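Local coordinates for Plm1 (Streptomyces sp. HK803, PDB 4HXY), which carries the ketoreductase domain of the first phoslactomycin synthase module, binding NADPH and probably reducing the keto group of the growing polyketide intermediate, at residues G39-D44 / A142-L147; A72-V77 / D123-L128; A344-R349 / A404-V409. All blocks are in the same frame, centred on the assembly; numbering follows the deposited sequence.

Contact 1. Residues G39-D44 / A142-L147; sequences GSLFDD and ALAGTL
Leu41 and Phe42 meet Leu143, Ala144 and Leu147 in a buried, wholly apolar contact between the loop following helix 36-39 and one side of helix 137-148. No hydrogen bond passes between the segments, and the 157 Å² they bury together comes from these five residues. The nearest CA atoms, those of Leu41 and Ala144, are 7.1 Å apart. Leu41 spreads its two methyls over neighbouring residues of the helix: CD2 reaches the methyl of Ala144, with 4.1 Å between Leu41 CD2 and Ala144 CB, while CD1 turns to CD2 of Leu143. Phe42 arrives by its far end. Its CB does not aim at the helix, but with CG placed beside the backbone N (chi1 -54°) the ring extends until CZ lies 3.9 Å from CD1 of Leu147. That methyl sits at the ring edge, near its plane, and the two side chains cross at about a right angle. The ring is also packed from within its own segment, since Leu41 CB lies 4.0 Å above one face, offset toward the rim. A type I turn from Gly39 to Phe42 presents the two side chains in succession, and its bond runs from Phe42 N to Gly39 O at 3.3 Å. On the helix, Leu143 and Leu147 are one turn apart, consistent with a single face doing the touching; Thr146 instead returns its OG1 to Ala142 O. Around these residues, Leu143 and Leu147 also touch strand 85-90 through Val88 and Trp86. Phe42 and Leu147 both reach Trp28 of strand 28-32, and Val24 packs on Leu41, Phe42 and Ala144.

Contact 2. Residues A72-V77 / D123-L128; sequences AALHEV and DRWGGL
Trp125 swings its CG opposite the backbone N (chi1 -175°), carrying the indole across to Leu74, whereas Arg124 bends at its third torsion (chi3 67°) and brings its guanidinium to Val77. Leu74 and Trp125 cross at about a right angle: CD2 of Leu74 comes obliquely to the six-membered part of the indole, 4.1 Å from Trp125 CZ3. The polar half of the contact includes a hydrogen bond, from Arg124 NH1 to the backbone O of Val77 at 2.9 Å, with an N-H...O angle of 155°. The oxygen lies near the guanidinium plane, but NH1 stands above the carbonyl plane rather than on a lone pair. Arg124 NH2 lies 4.0 Å from Val77 CB, and its own hydrogen bond goes to Thr82 OG1, so two partners fix the rotation of the guanidinium. The elements joined, helix 67-77 and the start of strand 125-131, belong to a parallel alpha/beta array, consistent with the Rossmann-like structural subdomain of modular ketoreductases, with strand 85-90 running parallel to 125-131. Trp125 rests on Val85 and Cys87 of that neighbouring strand. Within its own segment, Gly127 N stands 3.7 Å above one face of the indole. Helix 105-120 shares the apolar half, its Ala117 touching both Leu74 and Trp125, while Val77 packs on Leu29 and Leu31 of strand 28-32.

Contact 3. Residues A344-R349 / A404-V409; sequences ALARRR and AGDPVV
Asp406 has the most surface buried here, 51 Å², and its carboxylate meets Ala346 and Arg347 on helix 333-351. It approaches the alanine methyl oxygens first: Ala346 CB is 3.6 Å from Asp406 OD2 and 3.7 Å from OD1, whereas Asp406 CG stays at 4.1 Å. Arg347 touches with the root of its chain, its CG lying 4.0 Å from Asp406 OD2. Its charged end bends aside at chi3 (-73°), leaving Arg347 NE 5.4 Å from Asp406 OD2, too far for a direct bond, and the two flat groups are inclined at 68°. The setting is the Rossmann-type ketoreductase core, where helix 333-351 leads to strand 357-361 and strand 408-412, just beyond Asp406, runs parallel to that strand. The bound NADPH is about 13 Å from the Asp406 side chain. Two polar partners of OD1 come from outside both segments: a salt bridge from Arg350 NH1 and a hydrogen bond from the backbone N of Ser358. Replacing Asp406 with an alanine would probably leave Arg350 without this acidic mate, deprive the Ser358 amide of its acceptor and open a gap beside the Ala346 methyl. Ser358 also touches Ala346 from strand 357-361.

In the fold
From the N terminus, the chain first passes the loop at 39-44 and returns to it at 142-147, so contact 1 closes a loop with 97 residues between its segments. Contact 2 lies wholly within that span: residues 72-77 and 123-128 close a shorter loop, and strand 125-131 then leads on to helix 137-148 of contact 1. Their centres are 17 Å apart and their nearest atoms about 7 Å, without touching. Contact 3 follows in series, its centre 33 Å from contact 1 and 28 Å from contact 2. The first two therefore tie the N-terminal alpha/beta region together; the third joins a helix of the KR domain to the approach to strand 408-412, which pairs with both 357-361 and 6-14.

Contact 1. Residues G39-D44 / A142-L147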
loop_
_atom_site.group_PDB
_atom_site.type_symbol
_atom_site.label_atom_id
_atom_site.label_comp_id
_atom_site.label_asym_id
_atom_site.label_seq_id
_atom_site.Cartn_x
_atom_site.Cartn_y
_atom_site.Cartn_z
ATOM N N GLY A 39 -11.476 0.374 -25.991
ATOM C CA GLY A 39 -12.138 1.516 -26.621
ATOM C C GLY A 39 -13.247 1.070 -27.567
ATOM O O GLY A 39 -14.252 1.773 -27.761
ATOM N N SER A 40 -13.053 -0.107 -28.163
ATOM C CA SER A 40 -13.999 -0.658 -29.138
ATOM C C SER A 40 -15.289 -1.201 -28.525
ATOM O O SER A 40 -16.208 -1.580 -29.262
ATOM C CB SER A 40 -13.314 -1.738 -29.976
ATOM O OG SER A 40 -12.953 -2.856 -29.176
ATOM N N LEU A 41 -15.382 -1.245 -27.196
ATOM C CA LEU A 41 -16.621 -1.609 -26.514
ATOM C C LEU A 41 -17.673 -0.500 -26.602
ATOM O O LEU A 41 -18.859 -0.751 -26.381
ATOM C CB LEU A 41 -16.355 -1.936 -25.043
ATOM C CG LEU A 41 -15.644 -3.260 -24.760
ATOM C CD1 LEU A 41 -15.236 -3.326 -23.295
ATOM C CD2 LEU A 41 -16.542 -4.449 -25.111
ATOM N N PHE A 42 -17.215 0.709 -26.916
ATOM C CA PHE A 42 -18.010 1.918 -26.855
ATOM C C PHE A 42 -18.246 2.453 -28.253
ATOM O O PHE A 42 -17.358 2.427 -29.098
ATOM C CB PHE A 42 -17.280 2.987 -26.040
ATOM C CG PHE A 42 -16.885 2.519 -24.677
ATOM C CD1 PHE A 42 -17.791 2.580 -23.633
ATOM C CD2 PHE A 42 -15.622 1.994 -24.439
ATOM C CE1 PHE A 42 -17.445 2.111 -22.379
ATOM C CE2 PHE A 42 -15.267 1.548 -23.185
ATOM C CZ PHE A 42 -16.169 1.611 -22.152
ATOM N N ASP A 43 -19.460 2.932 -28.492
ATOM C CA ASP A 43 -19.755 3.603 -29.739
ATOM C C ASP A 43 -19.476 5.085 -29.516
ATOM O O ASP A 43 -20.038 5.699 -28.611
ATOM C CB ASP A 43 -21.216 3.360 -30.151
ATOM C CG ASP A 43 -21.456 1.941 -30.665
ATOM O OD1 ASP A 43 -20.495 1.262 -31.098
ATOM O OD2 ASP A 43 -22.617 1.491 -30.642
ATOM N N ASP A 44 -18.585 5.629 -30.331
ATOM C CA ASP A 44 -18.266 7.041 -30.343
ATOM C C ASP A 44 -17.930 7.632 -28.970
ATOM O O ASP A 44 -18.476 8.666 -28.579
ATOM C CB ASP A 44 -19.427 7.796 -30.998
ATOM C CG ASP A 44 -19.736 7.261 -32.392
ATOM O OD1 ASP A 44 -20.737 6.537 -32.558
ATOM O OD2 ASP A 44 -18.944 7.550 -33.308
ATOM N N ALA A 142 -16.130 -9.649 -19.908
ATOM C CA ALA A 142 -16.183 -9.542 -18.473
ATOM C C ALA A 142 -16.244 -8.068 -18.068
ATOM O O ALA A 142 -16.989 -7.708 -17.184
ATOM C CB ALA A 142 -14.986 -10.241 -17.831
ATOM N N LEU A 143 -15.439 -7.232 -18.711
ATOM C CA LEU A 143 -15.466 -5.799 -18.421
ATOM C C LEU A 143 -16.784 -5.148 -18.834
ATOM O O LEU A 143 -17.343 -4.347 -18.130
ATOM C CB LEU A 143 -14.310 -5.057 -19.091
ATOM C CG LEU A 143 -14.309 -3.569 -18.723
ATOM C CD1 LEU A 143 -14.027 -3.369 -17.253
ATOM C CD2 LEU A 143 -13.318 -2.840 -19.517
ATOM N N ALA A 144 -17.281 -5.518 -19.997
ATOM C CA ALA A 144 -18.518 -4.928 -20.486
ATOM C C ALA A 144 -19.681 -5.242 -19.565
ATOM O O ALA A 144 -20.470 -4.376 -19.252
ATOM C CB ALA A 144 -18.801 -5.407 -21.884
ATOM N N GLY A 145 -19.760 -6.483 -19.119
ATOM C CA GLY A 145 -20.786 -6.893 -18.154
ATOM C C GLY A 145 -20.706 -6.091 -16.870
ATOM O O GLY A 145 -21.720 -5.692 -16.311
ATOM N N THR A 146 -19.483 -5.825 -16.414
ATOM C CA THR A 146 -19.266 -5.059 -15.197
ATOM C C THR A 146 -19.732 -3.610 -15.358
ATOM O O THR A 146 -20.402 -3.082 -14.475
ATOM C CB THR A 146 -17.766 -5.132 -14.785
ATOM O OG1 THR A 146 -17.433 -6.496 -14.484
ATOM C CG2 THR A 146 -17.468 -4.258 -13.577
ATOM N N LEU A 147 -19.392 -2.981 -16.482
ATOM C CA LEU A 147 -19.741 -1.587 -16.719
ATOM C C LEU A 147 -21.222 -1.379 -17.022
ATOM O O LEU A 147 -21.752 -0.294 -16.798
ATOM C CB LEU A 147 -18.911 -1.001 -17.857
ATOM C CG LEU A 147 -17.404 -0.955 -17.630
ATOM C CD1 LEU A 147 -16.698 -0.324 -18.846
ATOM C CD2 LEU A 147 -17.063 -0.205 -16.335
#

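Contact 2. Residues A72-V77 / D123-L128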
loop_
_atom_site.group_PDB
_atom_site.type_symbol
_atom_site.label_atom_id
_atom_site.label_comp_id
_atom_site.label_asym_id
_atom_site.label_seq_id
_atom_site.Cartn_x
_atom_site.Cartn_y
_atom_site.Cartn_z
ATOM N N ALA A 72 -4.955 12.492 -12.164
ATOM C CA ALA A 72 -5.225 13.394 -13.276
ATOM C C ALA A 72 -6.648 13.249 -13.831
ATOM O O ALA A 72 -7.293 14.252 -14.123
ATOM C CB ALA A 72 -4.214 13.209 -14.397
ATOM N N ALA A 73 -7.119 12.015 -13.972
ATOM C CA ALA A 73 -8.475 11.765 -14.458
ATOM C C ALA A 73 -9.513 12.322 -13.506
ATOM O O ALA A 73 -10.512 12.904 -13.928
ATOM C CB ALA A 73 -8.695 10.266 -14.670
ATOM N N LEU A 74 -9.302 12.161 -12.201
ATOM C CA LEU A 74 -10.263 12.656 -11.233
ATOM C C LEU A 74 -10.296 14.181 -11.257
ATOM O O LEU A 74 -11.345 14.768 -11.059
ATOM C CB LEU A 74 -9.935 12.127 -9.812
ATOM C CG LEU A 74 -10.209 10.631 -9.667
ATOM C CD1 LEU A 74 -9.579 10.057 -8.387
ATOM C CD2 LEU A 74 -11.745 10.322 -9.733
ATOM N N HIS A 75 -9.157 14.823 -11.503
ATOM C CA HIS A 75 -9.145 16.278 -11.651
ATOM C C HIS A 75 -9.899 16.724 -12.906
ATOM O O HIS A 75 -10.496 17.810 -12.917
ATOM C CB HIS A 75 -7.716 16.826 -11.691
ATOM C CG HIS A 75 -6.988 16.703 -10.393
ATOM N ND1 HIS A 75 -7.628 16.601 -9.176
ATOM C CD2 HIS A 75 -5.663 16.648 -10.125
ATOM C CE1 HIS A 75 -6.726 16.486 -8.217
ATOM N NE2 HIS A 75 -5.528 16.524 -8.764
ATOM N N GLU A 76 -9.852 15.918 -13.958
ATOM C CA GLU A 76 -10.570 16.252 -15.189
ATOM C C GLU A 76 -12.069 16.266 -15.003
ATOM O O GLU A 76 -12.752 17.073 -15.598
ATOM C CB GLU A 76 -10.277 15.278 -16.317
ATOM C CG GLU A 76 -8.937 15.408 -16.926
ATOM C CD GLU A 76 -8.742 16.649 -17.779
ATOM O OE1 GLU A 76 -9.708 17.287 -18.215
ATOM O OE2 GLU A 76 -7.582 16.980 -18.000
ATOM N N VAL A 77 -12.576 15.318 -14.232
ATOM C CA VAL A 77 -14.017 15.218 -14.029
ATOM C C VAL A 77 -14.550 15.974 -12.818
ATOM O O VAL A 77 -15.736 15.967 -12.563
ATOM C CB VAL A 77 -14.524 13.757 -14.027
ATOM C CG1 VAL A 77 -14.207 13.100 -15.347
ATOM C CG2 VAL A 77 -13.959 12.978 -12.885
ATOM N N ASP A 123 -20.549 8.835 -4.177
ATOM C CA ASP A 123 -21.645 8.704 -5.151
ATOM C C ASP A 123 -21.143 8.682 -6.588
ATOM O O ASP A 123 -21.873 8.265 -7.486
ATOM C CB ASP A 123 -22.669 9.846 -4.996
ATOM C CG ASP A 123 -22.042 11.218 -5.173
ATOM O OD1 ASP A 123 -21.137 11.561 -4.390
ATOM O OD2 ASP A 123 -22.400 11.947 -6.128
ATOM N N ARG A 124 -19.899 9.107 -6.800
ATOM C CA ARG A 124 -19.326 9.270 -8.137
ATOM C C ARG A 124 -18.428 8.108 -8.537
ATOM O O ARG A 124 -18.298 7.777 -9.717
ATOM C CB ARG A 124 -18.512 10.570 -8.205
ATOM C CG ARG A 124 -19.378 11.831 -8.095
ATOM C CD ARG A 124 -18.746 13.011 -8.758
ATOM N NE ARG A 124 -18.679 12.843 -10.212
ATOM C CZ ARG A 124 -18.087 13.694 -11.050
ATOM N NH1 ARG A 124 -17.490 14.806 -10.608
ATOM N NH2 ARG A 124 -18.092 13.434 -12.344
ATOM N N TRP A 125 -17.795 7.494 -7.551
ATOM C CA TRP A 125 -16.820 6.445 -7.837
ATOM C C TRP A 125 -17.505 5.136 -8.168
ATOM O O TRP A 125 -18.347 4.659 -7.420
ATOM C CB TRP A 125 -15.914 6.273 -6.632
ATOM C CG TRP A 125 -14.801 5.295 -6.845
ATOM C CD1 TRP A 125 -14.663 4.082 -6.258
ATOM C CD2 TRP A 125 -13.687 5.445 -7.727
ATOM N NE1 TRP A 125 -13.511 3.476 -6.686
ATOM C CE2 TRP A 125 -12.908 4.283 -7.608
ATOM C CE3 TRP A 125 -13.259 6.458 -8.576
ATOM C CZ2 TRP A 125 -11.718 4.110 -8.297
ATOM C CZ3 TRP A 125 -12.104 6.260 -9.305
ATOM C CH2 TRP A 125 -11.348 5.099 -9.153
ATOM N N GLY A 126 -17.147 4.564 -9.305
ATOM C CA GLY A 126 -17.624 3.291 -9.745
ATOM C C GLY A 126 -16.833 2.186 -9.083
ATOM O O GLY A 126 -17.332 1.475 -8.193
ATOM N N GLY A 127 -15.569 2.074 -9.474
ATOM C CA GLY A 127 -14.723 1.046 -8.921
ATOM C C GLY A 127 -13.437 0.806 -9.686
ATOM O O GLY A 127 -13.103 1.533 -10.643
ATOM N N LEU A 128 -12.750 -0.248 -9.266
ATOM C CA LEU A 128 -11.472 -0.688 -9.832
ATOM C C LEU A 128 -11.649 -2.061 -10.455
ATOM O O LEU A 128 -12.284 -2.935 -9.855
ATOM C CB LEU A 128 -10.412 -0.775 -8.725
ATOM C CG LEU A 128 -9.973 0.568 -8.148
ATOM C CD1 LEU A 128 -9.566 0.506 -6.647
ATOM C CD2 LEU A 128 -8.826 1.104 -9.009
#

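Contact 3. Residues A344-R349 / A404-V409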
loop_
_atom_site.group_PDB
_atom_site.type_symbol
_atom_site.label_atom_id
_atom_site.label_comp_id
_atom_site.label_asym_id
_atom_site.label_seq_id
_atom_site.Cartn_x
_atom_site.Cartn_y
_atom_site.Cartn_z
ATOM N N ALA A 344 2.974 -4.407 -2.952
ATOM C CA ALA A 344 3.274 -5.002 -4.261
ATOM C C ALA A 344 4.752 -5.282 -4.436
ATOM O O ALA A 344 5.108 -6.292 -5.019
ATOM C CB ALA A 344 2.780 -4.138 -5.409
ATOM N N LEU A 345 5.600 -4.388 -3.929
ATOM C CA LEU A 345 7.040 -4.580 -4.026
ATOM C C LEU A 345 7.448 -5.841 -3.257
ATOM O O LEU A 345 8.279 -6.598 -3.750
ATOM C CB LEU A 345 7.794 -3.377 -3.486
ATOM C CG LEU A 345 9.303 -3.508 -3.464
ATOM C CD1 LEU A 345 9.868 -3.768 -4.855
ATOM C CD2 LEU A 345 9.881 -2.247 -2.820
ATOM N N ALA A 346 6.875 -6.085 -2.078
ATOM C CA ALA A 346 7.218 -7.304 -1.360
ATOM C C ALA A 346 6.862 -8.527 -2.199
ATOM O O ALA A 346 7.640 -9.478 -2.262
ATOM C CB ALA A 346 6.571 -7.366 0.017
ATOM N N ARG A 347 5.683 -8.518 -2.825
ATOM C CA ARG A 347 5.281 -9.636 -3.697
ATOM C C ARG A 347 6.264 -9.802 -4.856
ATOM O O ARG A 347 6.652 -10.921 -5.200
ATOM C CB ARG A 347 3.863 -9.432 -4.235
ATOM C CG ARG A 347 2.795 -9.561 -3.193
ATOM C CD ARG A 347 1.384 -9.671 -3.767
ATOM N NE ARG A 347 0.902 -8.401 -4.307
ATOM C CZ ARG A 347 0.779 -8.103 -5.600
ATOM N NH1 ARG A 347 1.079 -8.993 -6.558
ATOM N NH2 ARG A 347 0.326 -6.896 -5.935
ATOM N N ARG A 348 6.652 -8.686 -5.445
ATOM C CA ARG A 348 7.548 -8.678 -6.597
ATOM C C ARG A 348 8.897 -9.281 -6.227
ATOM O O ARG A 348 9.445 -10.123 -6.956
ATOM C CB ARG A 348 7.717 -7.268 -7.158
ATOM C CG ARG A 348 8.404 -7.220 -8.501
ATOM C CD ARG A 348 8.637 -5.801 -8.957
ATOM N NE ARG A 348 9.793 -5.187 -8.303
ATOM C CZ ARG A 348 10.246 -3.966 -8.560
ATOM N NH1 ARG A 348 9.631 -3.187 -9.438
ATOM N NH2 ARG A 348 11.334 -3.524 -7.945
ATOM N N ARG A 349 9.403 -8.896 -5.063
ATOM C CA ARG A 349 10.717 -9.356 -4.627
ATOM C C ARG A 349 10.691 -10.862 -4.347
ATOM O O ARG A 349 11.622 -11.590 -4.717
ATOM C CB ARG A 349 11.165 -8.533 -3.390
ATOM C CG ARG A 349 12.535 -8.867 -2.873
ATOM C CD ARG A 349 13.039 -7.803 -1.865
ATOM N NE ARG A 349 14.327 -8.184 -1.303
ATOM C CZ ARG A 349 15.508 -7.747 -1.707
ATOM N NH1 ARG A 349 15.598 -6.856 -2.677
ATOM N NH2 ARG A 349 16.605 -8.202 -1.111
ATOM N N ALA A 404 5.297 -17.406 3.283
ATOM C CA ALA A 404 5.275 -16.054 2.746
ATOM C C ALA A 404 3.853 -15.524 2.725
ATOM O O ALA A 404 2.919 -16.262 2.447
ATOM C CB ALA A 404 5.851 -16.060 1.330
ATOM N N GLY A 405 3.707 -14.242 3.016
ATOM C CA GLY A 405 2.416 -13.590 2.986
ATOM C C GLY A 405 2.614 -12.107 3.149
ATOM O O GLY A 405 3.713 -11.660 3.383
ATOM N N ASP A 406 1.556 -11.333 3.028
ATOM C CA ASP A 406 1.689 -9.954 3.442
ATOM C C ASP A 406 0.529 -9.742 4.415
ATOM O O ASP A 406 -0.615 -9.648 4.044
ATOM C CB ASP A 406 1.689 -8.955 2.301
ATOM C CG ASP A 406 3.081 -8.746 1.664
ATOM O OD1 ASP A 406 4.147 -9.168 2.213
ATOM O OD2 ASP A 406 3.068 -8.124 0.578
ATOM N N PRO A 407 0.874 -9.668 5.678
ATOM C CA PRO A 407 -0.103 -9.527 6.740
ATOM C C PRO A 407 -0.552 -8.104 7.011
ATOM O O PRO A 407 0.180 -7.167 6.817
ATOM C CB PRO A 407 0.659 -10.064 7.946
ATOM C CG PRO A 407 2.038 -9.623 7.674
ATOM C CD PRO A 407 2.234 -9.817 6.217
ATOM N N VAL A 408 -1.789 -8.007 7.471
ATOM C CA VAL A 408 -2.375 -6.769 7.977
ATOM C C VAL A 408 -2.512 -7.003 9.481
ATOM O O VAL A 408 -3.122 -7.995 9.886
ATOM C CB VAL A 408 -3.762 -6.521 7.347
ATOM C CG1 VAL A 408 -4.321 -5.152 7.771
ATOM C CG2 VAL A 408 -3.686 -6.595 5.828
ATOM N N VAL A 409 -1.926 -6.123 10.293
ATOM C CA VAL A 409 -1.878 -6.300 11.757
ATOM C C VAL A 409 -2.411 -5.054 12.442
ATOM O O VAL A 409 -1.816 -3.982 12.347
ATOM C CB VAL A 409 -0.442 -6.592 12.223
ATOM C CG1 VAL A 409 -0.382 -6.717 13.760
ATOM C CG2 VAL A 409 0.114 -7.858 11.526
#